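Local coordinates for protein alpha-L-rhamnosidase (Streptomyces avermitilis, PDB 3W5M) that hydrolyses terminal non-reducing alpha-L-rhamnose residues from rhamnosides such as citrus flavonoids and gum arabic, and carries a calcium-dependent rhamnose-binding module, at residues Phe624-Thr629 / Leu661-Val666; Val591-Ala596 / Tyr653-Ala658; Arg353-Thr358 / Gln475-Val480. One frame throughout, in Å; residues are numbered along the deposited sequence.

Contact 1. Residues Phe624-Thr629 / Leu661-Val666; sequences FLSVPT and LTKWLV
Pro628 lies over one face of the Trp664 indole, the two side chains crossing at about a right angle. The CH-pi contact puts Pro628 CG 3.6 Å from the centroid of the five-membered ring of Trp664, 12° off the normal, while Pro628 CD lies over the same ring, 3.2 Å from Trp664 CD1. The same Pro628 CG meets Leu661 CD2 at 4.1 Å. Lys663 starts with CB pointing toward the loop and CG anti to the backbone N (chi1 -179°), bends at chi2, and then runs straight to its tip. Lys663 CD and Lys663 CE pass Ser626 O at 3.9 and 3.7 Å, and Lys663 NZ donates to Ser626 O over 3.0 Å from above the carbonyl plane. Val627 CG1 lies 3.5 Å from Lys663 NZ, and the ammonium group is gripped further by a salt bridge to Asp667 and by Trp347 O. Replacing Trp664 with an alanine would probably strip Pro628 of its flat support, open a gap beneath it, and leave Ala682 O without the indole N-H. The side chain of Pro628 is about 7 Å from that of Asp643, a rhamnose-binding residue, which places this packing close to the rhamnose-binding site. The contact seats the loop after helix 607-622 against helix 658-671, with helices 641-654 and 698-710 also packing on Leu661 and Trp664 within the (alpha/alpha)6-barrel.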
loop_
_atom_site.group_PDB
_atom_site.type_symbol
_atom_site.label_atom_id
_atom_site.label_comp_id
_atom_site.label_asym_id
_atom_site.label_seq_id
_atom_site.Cartn_x
_atom_site.Cartn_y
_atom_site.Cartn_z
ATOM N N PHE A 624 -0.265 4.288 -0.748
ATOM C CA PHE A 624 1.142 4.062 -1.084
ATOM C C PHE A 624 1.810 3.496 0.181
ATOM O O PHE A 624 2.680 4.121 0.764
ATOM C CB PHE A 624 1.798 5.361 -1.550
ATOM C CG PHE A 624 1.790 5.554 -3.052
ATOM C CD1 PHE A 624 0.713 5.118 -3.826
ATOM C CD2 PHE A 624 2.864 6.205 -3.689
ATOM C CE1 PHE A 624 0.705 5.308 -5.212
ATOM C CE2 PHE A 624 2.857 6.391 -5.060
ATOM C CZ PHE A 624 1.777 5.953 -5.820
ATOM N N LEU A 625 1.373 2.307 0.598
ATOM C CA LEU A 625 1.923 1.572 1.749
ATOM C C LEU A 625 2.437 0.218 1.270
ATOM O O LEU A 625 1.657 -0.709 1.074
ATOM C CB LEU A 625 0.858 1.333 2.824
ATOM C CG LEU A 625 0.639 2.309 3.957
ATOM C CD1 LEU A 625 -0.238 3.456 3.411
ATOM C CD2 LEU A 625 -0.066 1.596 5.121
ATOM N N SER A 626 3.747 0.121 1.101
ATOM C CA SER A 626 4.460 -1.069 0.553
ATOM C C SER A 626 4.141 -1.415 -0.929
ATOM O O SER A 626 5.064 -1.652 -1.737
ATOM C CB SER A 626 4.251 -2.309 1.442
ATOM O OG SER A 626 5.042 -3.385 0.965
ATOM N N VAL A 627 2.860 -1.449 -1.280
ATOM C CA VAL A 627 2.460 -1.611 -2.709
ATOM C C VAL A 627 1.400 -0.562 -3.019
ATOM O O VAL A 627 0.708 -0.095 -2.094
ATOM C CB VAL A 627 1.926 -3.030 -3.023
ATOM C CG1 VAL A 627 2.962 -4.128 -2.693
ATOM C CG2 VAL A 627 0.606 -3.302 -2.336
ATOM N N PRO A 628 1.269 -0.154 -4.298
ATOM C CA PRO A 628 0.223 0.801 -4.663
ATOM C C PRO A 628 -1.160 0.082 -4.638
ATOM O O PRO A 628 -1.444 -0.777 -5.482
ATOM C CB PRO A 628 0.635 1.249 -6.066
ATOM C CG PRO A 628 1.372 0.069 -6.641
ATOM C CD PRO A 628 2.040 -0.616 -5.468
ATOM N N THR A 629 -1.980 0.386 -3.629
ATOM C CA THR A 629 -3.196 -0.393 -3.416
ATOM C C THR A 629 -4.410 0.278 -4.027
ATOM O O THR A 629 -4.399 1.491 -4.256
ATOM C CB THR A 629 -3.474 -0.703 -1.931
ATOM O OG1 THR A 629 -3.427 0.503 -1.164
ATOM C CG2 THR A 629 -2.482 -1.699 -1.406
ATOM N N LEU A 661 7.383 2.954 -7.204
ATOM C CA LEU A 661 6.884 2.239 -8.390
ATOM C C LEU A 661 7.939 1.387 -9.081
ATOM O O LEU A 661 7.593 0.379 -9.671
ATOM C CB LEU A 661 6.149 3.183 -9.365
ATOM C CG LEU A 661 4.968 3.836 -8.646
ATOM C CD1 LEU A 661 4.413 4.897 -9.582
ATOM C CD2 LEU A 661 3.898 2.827 -8.213
ATOM N N THR A 662 9.215 1.767 -8.988
ATOM C CA THR A 662 10.322 0.853 -9.368
ATOM C C THR A 662 10.215 -0.472 -8.641
ATOM O O THR A 662 10.275 -1.533 -9.255
ATOM C CB THR A 662 11.727 1.485 -9.158
ATOM O OG1 THR A 662 11.833 2.662 -9.961
ATOM C CG2 THR A 662 12.850 0.509 -9.554
ATOM N N LYS A 663 10.058 -0.412 -7.318
ATOM C CA LYS A 663 9.872 -1.592 -6.508
ATOM C C LYS A 663 8.630 -2.368 -6.971
ATOM O O LYS A 663 8.688 -3.591 -7.151
ATOM C CB LYS A 663 9.718 -1.191 -5.023
ATOM C CG LYS A 663 9.553 -2.364 -4.083
ATOM C CD LYS A 663 8.091 -2.689 -3.900
ATOM C CE LYS A 663 7.892 -3.740 -2.835
ATOM N NZ LYS A 663 6.458 -4.073 -2.763
ATOM N N TRP A 664 7.522 -1.671 -7.166
ATOM C CA TRP A 664 6.284 -2.360 -7.544
ATOM C C TRP A 664 6.429 -3.050 -8.926
ATOM O O TRP A 664 5.901 -4.137 -9.134
ATOM C CB TRP A 664 5.067 -1.445 -7.541
ATOM C CG TRP A 664 3.813 -2.197 -7.935
ATOM C CD1 TRP A 664 3.137 -3.117 -7.188
ATOM C CD2 TRP A 664 3.142 -2.130 -9.201
ATOM N NE1 TRP A 664 2.063 -3.607 -7.905
ATOM C CE2 TRP A 664 2.036 -3.007 -9.134
ATOM C CE3 TRP A 664 3.364 -1.407 -10.371
ATOM C CZ2 TRP A 664 1.158 -3.195 -10.208
ATOM C CZ3 TRP A 664 2.465 -1.571 -11.445
ATOM C CH2 TRP A 664 1.399 -2.491 -11.355
ATOM N N LEU A 665 7.124 -2.416 -9.846
ATOM C CA LEU A 665 7.299 -3.054 -11.179
ATOM C C LEU A 665 8.132 -4.323 -11.094
ATOM O O LEU A 665 7.956 -5.241 -11.900
ATOM C CB LEU A 665 7.917 -2.072 -12.170
ATOM C CG LEU A 665 6.996 -0.941 -12.617
ATOM C CD1 LEU A 665 7.852 0.182 -13.221
ATOM C CD2 LEU A 665 5.965 -1.481 -13.597
ATOM N N VAL A 666 9.052 -4.408 -10.113
ATOM C CA VAL A 666 9.688 -5.664 -9.831
ATOM C C VAL A 666 8.660 -6.712 -9.401
ATOM O O VAL A 666 8.741 -7.880 -9.846
ATOM C CB VAL A 666 10.788 -5.536 -8.746
ATOM C CG1 VAL A 666 11.378 -6.911 -8.446
ATOM C CG2 VAL A 666 11.867 -4.611 -9.273
#

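Contact 2. Residues Val591-Ala596 / Tyr653-Ala658; sequences VMHTSA and YTMESA
Thr594 O is gripped by two donors that arrive from opposite faces of its carbonyl plane, His593 ND1 and Ala596 N, each at 2.9 Å, and Met655 CE lies 4.3 Å from this same Thr594 O. The histidine bond is fairly straight, 159° at the hydrogen, and Thr594 O lies close to the plane of the imidazole, which fixes the ring's rotation. Met655 then reaches across: its chain bends at chi3 (74°), bringing CE within 4.0 Å of His593 ND1 and 3.7 Å of Ala596 O. The backbone here makes an inverse gamma turn centred on Ser595, where strand 587-594 of the concanavalin-like domain ends and the chain heads for the catalytic barrel. Met655, the first residue to leave helical geometry after helix 641-654, lays its methyl against the turn from the connection between two barrel helices. Beside it, Ala596 CB touches Glu656 O at 3.3 Å and lies 4.0 Å from Glu656 OE1. That carboxylate makes a salt bridge with Arg659, which also donates to Ser595 O; one arginine thereby ties both segments together. On the strand side, Thr594 OG1 is bonded to Gly478 O.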
loop_
_atom_site.group_PDB
_atom_site.type_symbol
_atom_site.label_atom_id
_atom_site.label_comp_id
_atom_site.label_asym_id
_atom_site.label_seq_id
_atom_site.Cartn_x
_atom_site.Cartn_y
_atom_site.Cartn_z
ATOM N N VAL A 591 -0.633 8.802 10.733
ATOM C CA VAL A 591 -0.707 8.610 9.270
ATOM C C VAL A 591 0.584 7.919 8.798
ATOM O O VAL A 591 1.672 8.466 8.995
ATOM C CB VAL A 591 -0.836 9.976 8.581
ATOM C CG1 VAL A 591 -0.837 9.849 7.052
ATOM C CG2 VAL A 591 -2.116 10.679 9.051
ATOM N N MET A 592 0.445 6.739 8.180
ATOM C CA MET A 592 1.576 5.931 7.737
ATOM C C MET A 592 1.572 5.720 6.243
ATOM O O MET A 592 0.533 5.405 5.694
ATOM C CB MET A 592 1.493 4.552 8.367
ATOM C CG MET A 592 1.743 4.591 9.851
ATOM S SD MET A 592 1.459 2.966 10.595
ATOM C CE MET A 592 1.454 3.475 12.328
ATOM N N HIS A 593 2.741 5.866 5.615
ATOM C CA HIS A 593 2.904 5.559 4.173
ATOM C C HIS A 593 4.372 5.464 3.841
ATOM O O HIS A 593 5.239 5.669 4.704
ATOM C CB HIS A 593 2.190 6.602 3.260
ATOM C CG HIS A 593 2.520 8.032 3.555
ATOM N ND1 HIS A 593 3.704 8.627 3.164
ATOM C CD2 HIS A 593 1.778 9.014 4.131
ATOM C CE1 HIS A 593 3.694 9.901 3.530
ATOM N NE2 HIS A 593 2.533 10.161 4.108
ATOM N N THR A 594 4.670 5.098 2.593
ATOM C CA THR A 594 6.051 5.112 2.142
ATOM C C THR A 594 6.788 6.435 2.449
ATOM O O THR A 594 6.224 7.536 2.313
ATOM C CB THR A 594 6.153 4.738 0.650
ATOM O OG1 THR A 594 7.541 4.562 0.305
ATOM C CG2 THR A 594 5.541 5.785 -0.233
ATOM N N SER A 595 8.052 6.327 2.871
ATOM C CA SER A 595 8.827 7.507 3.247
ATOM C C SER A 595 9.375 8.117 1.989
ATOM O O SER A 595 10.513 7.845 1.595
ATOM C CB SER A 595 9.941 7.150 4.254
ATOM O OG SER A 595 10.635 5.930 3.884
ATOM N N ALA A 596 8.535 8.901 1.314
ATOM C CA ALA A 596 8.949 9.649 0.132
ATOM C C ALA A 596 8.390 11.047 0.290
ATOM O O ALA A 596 7.310 11.206 0.863
ATOM C CB ALA A 596 8.410 8.984 -1.143
ATOM N N TYR A 653 3.675 13.479 -10.153
ATOM C CA TYR A 653 3.753 14.893 -9.813
ATOM C C TYR A 653 3.796 15.070 -8.290
ATOM O O TYR A 653 4.627 15.822 -7.756
ATOM C CB TYR A 653 2.526 15.645 -10.344
ATOM C CG TYR A 653 2.559 16.138 -11.789
ATOM C CD1 TYR A 653 3.192 17.343 -12.131
ATOM C CD2 TYR A 653 1.886 15.460 -12.781
ATOM C CE1 TYR A 653 3.184 17.821 -13.453
ATOM C CE2 TYR A 653 1.868 15.934 -14.102
ATOM C CZ TYR A 653 2.513 17.118 -14.424
ATOM O OH TYR A 653 2.477 17.590 -15.744
ATOM N N THR A 654 2.900 14.388 -7.589
ATOM C CA THR A 654 2.617 14.785 -6.212
ATOM C C THR A 654 3.537 14.196 -5.141
ATOM O O THR A 654 3.719 14.825 -4.116
ATOM C CB THR A 654 1.159 14.561 -5.856
ATOM O OG1 THR A 654 0.748 13.356 -6.485
ATOM C CG2 THR A 654 0.298 15.721 -6.413
ATOM N N MET A 655 4.116 13.018 -5.377
ATOM C CA MET A 655 5.158 12.484 -4.477
ATOM C C MET A 655 6.288 11.934 -5.325
ATOM O O MET A 655 6.082 11.578 -6.497
ATOM C CB MET A 655 4.625 11.331 -3.638
ATOM C CG MET A 655 3.504 11.704 -2.701
ATOM S SD MET A 655 2.843 10.301 -1.776
ATOM C CE MET A 655 4.134 9.959 -0.561
ATOM N N GLU A 656 7.482 11.894 -4.751
ATOM C CA GLU A 656 8.573 11.162 -5.379
ATOM C C GLU A 656 8.150 9.689 -5.414
ATOM O O GLU A 656 8.099 9.014 -4.395
ATOM C CB GLU A 656 9.897 11.367 -4.644
ATOM C CG GLU A 656 11.065 10.628 -5.322
ATOM C CD GLU A 656 11.319 9.235 -4.749
ATOM O OE1 GLU A 656 11.662 9.136 -3.549
ATOM O OE2 GLU A 656 11.193 8.213 -5.491
ATOM N N SER A 657 7.796 9.214 -6.606
ATOM C CA SER A 657 7.194 7.898 -6.774
ATOM C C SER A 657 8.133 6.930 -7.486
ATOM O O SER A 657 7.774 5.769 -7.698
ATOM C CB SER A 657 5.854 8.015 -7.549
ATOM O OG SER A 657 4.914 8.776 -6.790
ATOM N N ALA A 658 9.365 7.373 -7.783
ATOM C CA ALA A 658 10.306 6.514 -8.511
ATOM C C ALA A 658 10.712 5.263 -7.750
ATOM O O ALA A 658 10.630 4.167 -8.276
ATOM C CB ALA A 658 11.537 7.300 -8.930
#

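Contact 3. Residues Arg353-Thr358 / Gln475-Val480; sequences RVQYQT and QVDGPV
Gln355 and Gln475 bring the two backbones within 4.8 Å between CA atoms, and beside them Gln475 N donates to Tyr356 O in the carbonyl plane, at 3.0 Å. Around that backbone bond three glutamines and an aspartate interlock. Gln355 points at the loop with its chain extended beyond CG and uses both ends of its amide: OE1 accepts from Val476 N at 2.9 Å, the donor standing above the carbonyl plane, and NE2 donates a hydrogen bond to Asp477 OD1 at 3.0 Å. The amide and carboxylate planes are nearly parallel, 13° apart, and OD1 is met on its syn side, the donor somewhat out of the carboxylate plane. A second donor, Gln475 NE2, reaches the same Asp477 OD1 from the opposite face of the carboxylate, at 3.1 Å. Gln475 crosses Gln355 at about a right angle, and its CG lies 3.7 Å from Gln355 NE2. The far end of its amide, OE1, takes a bond from Gln357 NE2 at 3.0 Å, with the two amide planes 81° apart. The Gln357 chain bends at chi2 (62°), which sets CD, and NE2 reaches Gln475 OE1, while its own OE1 is held by Tyr329 OH. The backbone bond carries on past Ala474 the parallel pairing of strands 353-360 and 471-474, at one margin of a mixed five-strand sheet. Polar side chains thus fasten the penultimate strand 353-360 to the loop that leaves the edge strand 471-474 for strand 480-493, in the rhamnosidase N-terminal domain.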
loop_
_atom_site.group_PDB
_atom_site.type_symbol
_atom_site.label_atom_id
_atom_site.label_comp_id
_atom_site.label_asym_id
_atom_site.label_seq_id
_atom_site.Cartn_x
_atom_site.Cartn_y
_atom_site.Cartn_z
ATOM N N ARG A 353 11.380 -13.173 -3.409
ATOM C CA ARG A 353 12.274 -12.209 -2.764
ATOM C C ARG A 353 11.661 -11.720 -1.451
ATOM O O ARG A 353 10.418 -11.696 -1.278
ATOM C CB ARG A 353 12.589 -11.024 -3.688
ATOM C CG ARG A 353 11.416 -10.064 -3.894
ATOM C CD ARG A 353 11.687 -8.978 -4.930
ATOM N NE ARG A 353 11.789 -9.581 -6.267
ATOM C CZ ARG A 353 12.917 -9.638 -6.973
ATOM N NH1 ARG A 353 14.046 -9.090 -6.498
ATOM N NH2 ARG A 353 12.918 -10.241 -8.162
ATOM N N VAL A 354 12.539 -11.391 -0.514
ATOM C CA VAL A 354 12.130 -10.662 0.680
ATOM C C VAL A 354 13.083 -9.465 0.797
ATOM O O VAL A 354 14.255 -9.560 0.451
ATOM C CB VAL A 354 12.109 -11.554 1.940
ATOM C CG1 VAL A 354 13.506 -11.977 2.368
ATOM C CG2 VAL A 354 11.338 -10.866 3.092
ATOM N N GLN A 355 12.584 -8.340 1.293
ATOM C CA GLN A 355 13.413 -7.133 1.385
ATOM C C GLN A 355 13.945 -7.017 2.817
ATOM O O GLN A 355 13.221 -7.321 3.746
ATOM C CB GLN A 355 12.596 -5.896 0.995
ATOM C CG GLN A 355 12.162 -5.943 -0.458
ATOM C CD GLN A 355 11.799 -4.588 -1.042
ATOM O OE1 GLN A 355 12.529 -4.025 -1.896
ATOM N NE2 GLN A 355 10.692 -4.066 -0.596
ATOM N N TYR A 356 15.205 -6.630 2.984
ATOM C CA TYR A 356 15.773 -6.416 4.350
ATOM C C TYR A 356 16.064 -4.932 4.589
ATOM O O TYR A 356 16.189 -4.114 3.640
ATOM C CB TYR A 356 17.040 -7.274 4.595
ATOM C CG TYR A 356 18.280 -6.782 3.879
ATOM C CD1 TYR A 356 19.084 -5.763 4.427
ATOM C CD2 TYR A 356 18.654 -7.329 2.643
ATOM C CE1 TYR A 356 20.219 -5.303 3.770
ATOM C CE2 TYR A 356 19.809 -6.896 1.987
ATOM C CZ TYR A 356 20.581 -5.887 2.546
ATOM O OH TYR A 356 21.699 -5.406 1.905
ATOM N N GLN A 357 16.139 -4.582 5.870
ATOM C CA GLN A 357 16.355 -3.197 6.319
ATOM C C GLN A 357 17.705 -3.112 7.006
ATOM O O GLN A 357 18.182 -4.098 7.568
ATOM C CB GLN A 357 15.247 -2.729 7.297
ATOM C CG GLN A 357 13.812 -2.713 6.733
ATOM C CD GLN A 357 13.296 -4.072 6.320
ATOM O OE1 GLN A 357 13.217 -4.999 7.141
ATOM N NE2 GLN A 357 12.987 -4.225 5.013
ATOM N N THR A 358 18.310 -1.928 6.942
ATOM C CA THR A 358 19.612 -1.662 7.564
ATOM C C THR A 358 19.448 -0.490 8.537
ATOM O O THR A 358 18.900 0.555 8.161
ATOM C CB THR A 358 20.660 -1.269 6.510
ATOM O OG1 THR A 358 20.795 -2.324 5.544
ATOM C CG2 THR A 358 22.034 -1.044 7.165
ATOM N N GLN A 475 15.901 -3.183 0.829
ATOM C CA GLN A 475 14.600 -2.610 0.467
ATOM C C GLN A 475 14.767 -1.482 -0.550
ATOM O O GLN A 475 15.566 -0.559 -0.358
ATOM C CB GLN A 475 13.869 -2.098 1.715
ATOM C CG GLN A 475 12.509 -1.512 1.383
ATOM C CD GLN A 475 11.583 -1.470 2.569
ATOM O OE1 GLN A 475 12.014 -1.641 3.728
ATOM N NE2 GLN A 475 10.291 -1.255 2.298
ATOM N N VAL A 476 14.003 -1.564 -1.637
ATOM C CA VAL A 476 14.109 -0.599 -2.715
ATOM C C VAL A 476 13.227 0.640 -2.473
ATOM O O VAL A 476 13.673 1.777 -2.685
ATOM C CB VAL A 476 13.708 -1.255 -4.062
ATOM C CG1 VAL A 476 13.645 -0.187 -5.166
ATOM C CG2 VAL A 476 14.670 -2.405 -4.382
ATOM N N ASP A 477 11.968 0.433 -2.100
ATOM C CA ASP A 477 11.066 1.557 -1.816
ATOM C C ASP A 477 11.389 2.175 -0.443
ATOM O O ASP A 477 12.114 1.566 0.346
ATOM C CB ASP A 477 9.598 1.080 -1.878
ATOM C CG ASP A 477 9.308 -0.173 -0.999
ATOM O OD1 ASP A 477 10.152 -1.108 -0.780
ATOM O OD2 ASP A 477 8.151 -0.243 -0.540
ATOM N N GLY A 478 10.883 3.390 -0.179
ATOM C CA GLY A 478 10.953 3.970 1.181
ATOM C C GLY A 478 10.124 3.170 2.144
ATOM O O GLY A 478 8.952 2.947 1.897
ATOM N N PRO A 479 10.724 2.742 3.263
ATOM C CA PRO A 479 10.015 2.059 4.318
ATOM C C PRO A 479 8.797 2.865 4.759
ATOM O O PRO A 479 8.796 4.096 4.685
ATOM C CB PRO A 479 11.046 2.036 5.442
ATOM C CG PRO A 479 12.362 1.941 4.722
ATOM C CD PRO A 479 12.163 2.900 3.576
ATOM N N VAL A 480 7.736 2.181 5.138
ATOM C CA VAL A 480 6.546 2.852 5.628
ATOM C C VAL A 480 6.930 3.503 6.965
ATOM O O VAL A 480 7.546 2.854 7.804
ATOM C CB VAL A 480 5.422 1.824 5.861
ATOM C CG1 VAL A 480 4.252 2.441 6.638
ATOM C CG2 VAL A 480 4.923 1.264 4.515
#

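Overall arrangement
The three contacts form one continuous cluster near the centre of the folded chain: contacts 1 and 2 have centres 11 Å apart, as do contacts 1 and 3, while contacts 2 and 3 lie 15 Å apart. Along the sequence contact 3 closes first; contacts 1 and 2 then alternate their segments and use consecutive helices, 658-671 and 641-654. Phe624 O probably bonds Thr594 N, linking contacts 1 and 2, and Ser595 OG probably bonds Pro479 O, linking 2 to 3. Lys663 packs on Gln355 and Asp477, joining 1 to 3. The N-terminal domain, the concanavalin-like domain and the catalytic barrel therefore meet here, with contact 1 nearest the rhamnose site.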